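Long-range contact in extracellular solute-binding protein, family 7 (Colwellia psychrerythraea, PDB 4PET), which binds pyruvate together with a calcium ion and probably serves as the periplasmic receptor of a TRAP transporter: residues Ala227-Thr232 with Asn293-Ser298. Residues are numbered along the deposited sequence; the frame is centred on the assembly and turned at random.
Sequences APYYYT and NVQMRS
Strands 229-231 and 295-297 run parallel, Y229 paired with Q295, Y230 with M296 and Y231 with R297, their short axes 36° apart. Four backbone hydrogen bonds alternate between them: Q295 N to P228 O, Y230 N to Q295 O, R297 N to Y230 O and T232 N to R297 O. Y229, Y231, Q295 and R297 share one face of the sheet. R297 CB sits over the face of the Y231 ring, 3.5 Å from its centroid, a CH-pi contact. R297 CG anti to the carbonyl carbon (chi1 -67°) and a bend at chi2 carry the guanidinium to Y229. There Y229 CD1 lies over one guanidinium face, 3.9 Å from R297 NE, and the two planes are 56° apart. Along its own strand R297 NH2 donates to Q295 OE1 (2.8 Å), in the amide carbonyl plane, and NH1 to M296 O (3.0 Å). R297 NE makes a salt bridge to E161. With an alanine here, E161 is likely to lose its charged mate, Q295 OE1 its donor and Y229 CD1 the group it rests on. Strand 295-297 is an edge strand, within this chain, of a mixed six-stranded sheet in this solute-binding fold; strand 229-231 separates it from strand 156-158. Y230 and M296 lie on the other face. Y230 CB touches V294 CG1 at 3.8 Å, and M296 SE makes an oblique Met-aromatic contact with the Y230 ring. That ring stacks on W157, and the Y230 side chain is about 10 Å from the bound calcium ion. M296, a selenomethionine, also packs on L345 of the second subunit. A weak hydrogen bond joins T232 OG1 and S298 OG at 3.3 Å.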
loop_
_atom_site.group_PDB
_atom_site.type_symbol
_atom_site.label_atom_id
_atom_site.label_comp_id
_atom_site.label_asym_id
_atom_site.label_seq_id
_atom_site.Cartn_x
_atom_site.Cartn_y
_atom_site.Cartn_z
ATOM N N ALA A 227 24.139 -13.357 -16.272
ATOM C CA ALA A 227 24.601 -12.436 -15.260
ATOM C C ALA A 227 24.218 -13.021 -13.907
ATOM O O ALA A 227 23.077 -12.911 -13.484
ATOM C CB ALA A 227 23.956 -11.085 -15.434
ATOM N N PRO A 228 25.178 -13.646 -13.228
ATOM C CA PRO A 228 24.857 -14.372 -12.000
ATOM C C PRO A 228 24.836 -13.552 -10.713
ATOM O O PRO A 228 24.358 -14.110 -9.722
ATOM C CB PRO A 228 25.966 -15.414 -11.921
ATOM C CG PRO A 228 27.121 -14.794 -12.601
ATOM C CD PRO A 228 26.545 -13.919 -13.690
ATOM N N TYR A 229 25.365 -12.325 -10.686
ATOM C CA TYR A 229 25.367 -11.535 -9.443
ATOM C C TYR A 229 24.126 -10.653 -9.371
ATOM O O TYR A 229 23.895 -9.827 -10.254
ATOM C CB TYR A 229 26.657 -10.710 -9.328
ATOM C CG TYR A 229 27.893 -11.596 -9.404
ATOM C CD1 TYR A 229 28.272 -12.370 -8.316
ATOM C CD2 TYR A 229 28.650 -11.690 -10.563
ATOM C CE1 TYR A 229 29.394 -13.195 -8.365
ATOM C CE2 TYR A 229 29.776 -12.534 -10.623
ATOM C CZ TYR A 229 30.128 -13.282 -9.513
ATOM O OH TYR A 229 31.221 -14.126 -9.537
ATOM N N TYR A 230 23.329 -10.870 -8.331
ATOM C CA TYR A 230 22.050 -10.210 -8.177
ATOM C C TYR A 230 22.164 -9.272 -6.974
ATOM O O TYR A 230 22.278 -9.717 -5.831
ATOM C CB TYR A 230 20.976 -11.265 -7.960
ATOM C CG TYR A 230 19.544 -10.811 -8.199
ATOM C CD1 TYR A 230 19.251 -9.609 -8.828
ATOM C CD2 TYR A 230 18.485 -11.603 -7.778
ATOM C CE1 TYR A 230 17.950 -9.231 -9.066
ATOM C CE2 TYR A 230 17.182 -11.241 -8.006
ATOM C CZ TYR A 230 16.915 -10.050 -8.632
ATOM O OH TYR A 230 15.606 -9.697 -8.840
ATOM N N TYR A 231 22.148 -7.975 -7.240
ATOM C CA TYR A 231 22.479 -6.988 -6.239
ATOM C C TYR A 231 21.240 -6.467 -5.564
ATOM O O TYR A 231 20.166 -6.362 -6.190
ATOM C CB TYR A 231 23.278 -5.823 -6.872
ATOM C CG TYR A 231 24.759 -6.114 -6.899
ATOM C CD1 TYR A 231 25.305 -6.939 -7.879
ATOM C CD2 TYR A 231 25.608 -5.610 -5.916
ATOM C CE1 TYR A 231 26.642 -7.235 -7.892
ATOM C CE2 TYR A 231 26.959 -5.910 -5.923
ATOM C CZ TYR A 231 27.464 -6.729 -6.913
ATOM O OH TYR A 231 28.803 -7.057 -6.955
ATOM N N THR A 232 21.377 -6.148 -4.285
ATOM C CA THR A 232 20.287 -5.499 -3.555
ATOM C C THR A 232 20.188 -3.993 -3.930
ATOM O O THR A 232 21.143 -3.429 -4.459
ATOM C CB THR A 232 20.481 -5.655 -2.044
ATOM O OG1 THR A 232 21.706 -5.027 -1.658
ATOM C CG2 THR A 232 20.509 -7.155 -1.633
ATOM N N ASN A 293 22.959 -21.098 -9.197
ATOM C CA ASN A 293 23.990 -20.268 -9.797
ATOM C C ASN A 293 23.784 -18.754 -9.648
ATOM O O ASN A 293 24.640 -17.973 -10.043
ATOM C CB ASN A 293 24.170 -20.667 -11.263
ATOM C CG ASN A 293 24.819 -22.037 -11.399
ATOM O OD1 ASN A 293 25.883 -22.269 -10.850
ATOM N ND2 ASN A 293 24.158 -22.955 -12.088
ATOM N N VAL A 294 22.663 -18.333 -9.072
ATOM C CA VAL A 294 22.466 -16.920 -8.786
ATOM C C VAL A 294 23.090 -16.643 -7.439
ATOM O O VAL A 294 22.831 -17.351 -6.469
ATOM C CB VAL A 294 20.989 -16.528 -8.722
ATOM C CG1 VAL A 294 20.854 -15.071 -8.288
ATOM C CG2 VAL A 294 20.310 -16.742 -10.062
ATOM N N GLN A 295 23.902 -15.602 -7.389
ATOM C CA GLN A 295 24.652 -15.216 -6.197
ATOM C C GLN A 295 24.224 -13.814 -5.786
ATOM O O GLN A 295 24.544 -12.865 -6.473
ATOM C CB GLN A 295 26.143 -15.147 -6.568
ATOM C CG GLN A 295 26.725 -16.417 -7.198
ATOM C CD GLN A 295 27.510 -17.253 -6.195
ATOM O OE1 GLN A 295 28.335 -16.728 -5.435
ATOM N NE2 GLN A 295 27.259 -18.558 -6.186
HETATM N N MSE A 296 23.564 -13.659 -4.655
HETATM C CA MSE A 296 23.086 -12.351 -4.282
HETATM C C MSE A 296 24.207 -11.534 -3.661
HETATM O O MSE A 296 25.017 -12.054 -2.922
HETATM C CB MSE A 296 21.860 -12.462 -3.367
HETATM C CG MSE A 296 20.547 -12.738 -4.178
HETATM SE SE MSE A 296 18.928 -12.011 -3.400
HETATM C CE MSE A 296 19.760 -11.332 -1.829
ATOM N N ARG A 297 24.265 -10.244 -4.005
ATOM C CA ARG A 297 25.379 -9.393 -3.588
ATOM C C ARG A 297 24.918 -8.020 -3.123
ATOM O O ARG A 297 23.800 -7.583 -3.405
ATOM C CB ARG A 297 26.404 -9.200 -4.731
ATOM C CG ARG A 297 27.180 -10.461 -5.135
ATOM C CD ARG A 297 28.185 -10.861 -4.092
ATOM N NE ARG A 297 28.999 -12.023 -4.454
ATOM C CZ ARG A 297 28.664 -13.296 -4.242
ATOM N NH1 ARG A 297 27.489 -13.609 -3.719
ATOM N NH2 ARG A 297 29.498 -14.272 -4.586
ATOM N N SER A 298 25.826 -7.334 -2.442
ATOM C CA SER A 298 25.591 -5.997 -1.961
ATOM C C SER A 298 26.749 -5.125 -2.422
ATOM O O SER A 298 27.866 -5.605 -2.599
ATOM C CB SER A 298 25.522 -6.021 -0.436
ATOM O OG SER A 298 24.223 -6.390 -0.012
HETATM O O HOH W 1 31.773 -14.680 -6.482
HETATM O O HOH W 2 29.880 -6.878 -4.502
#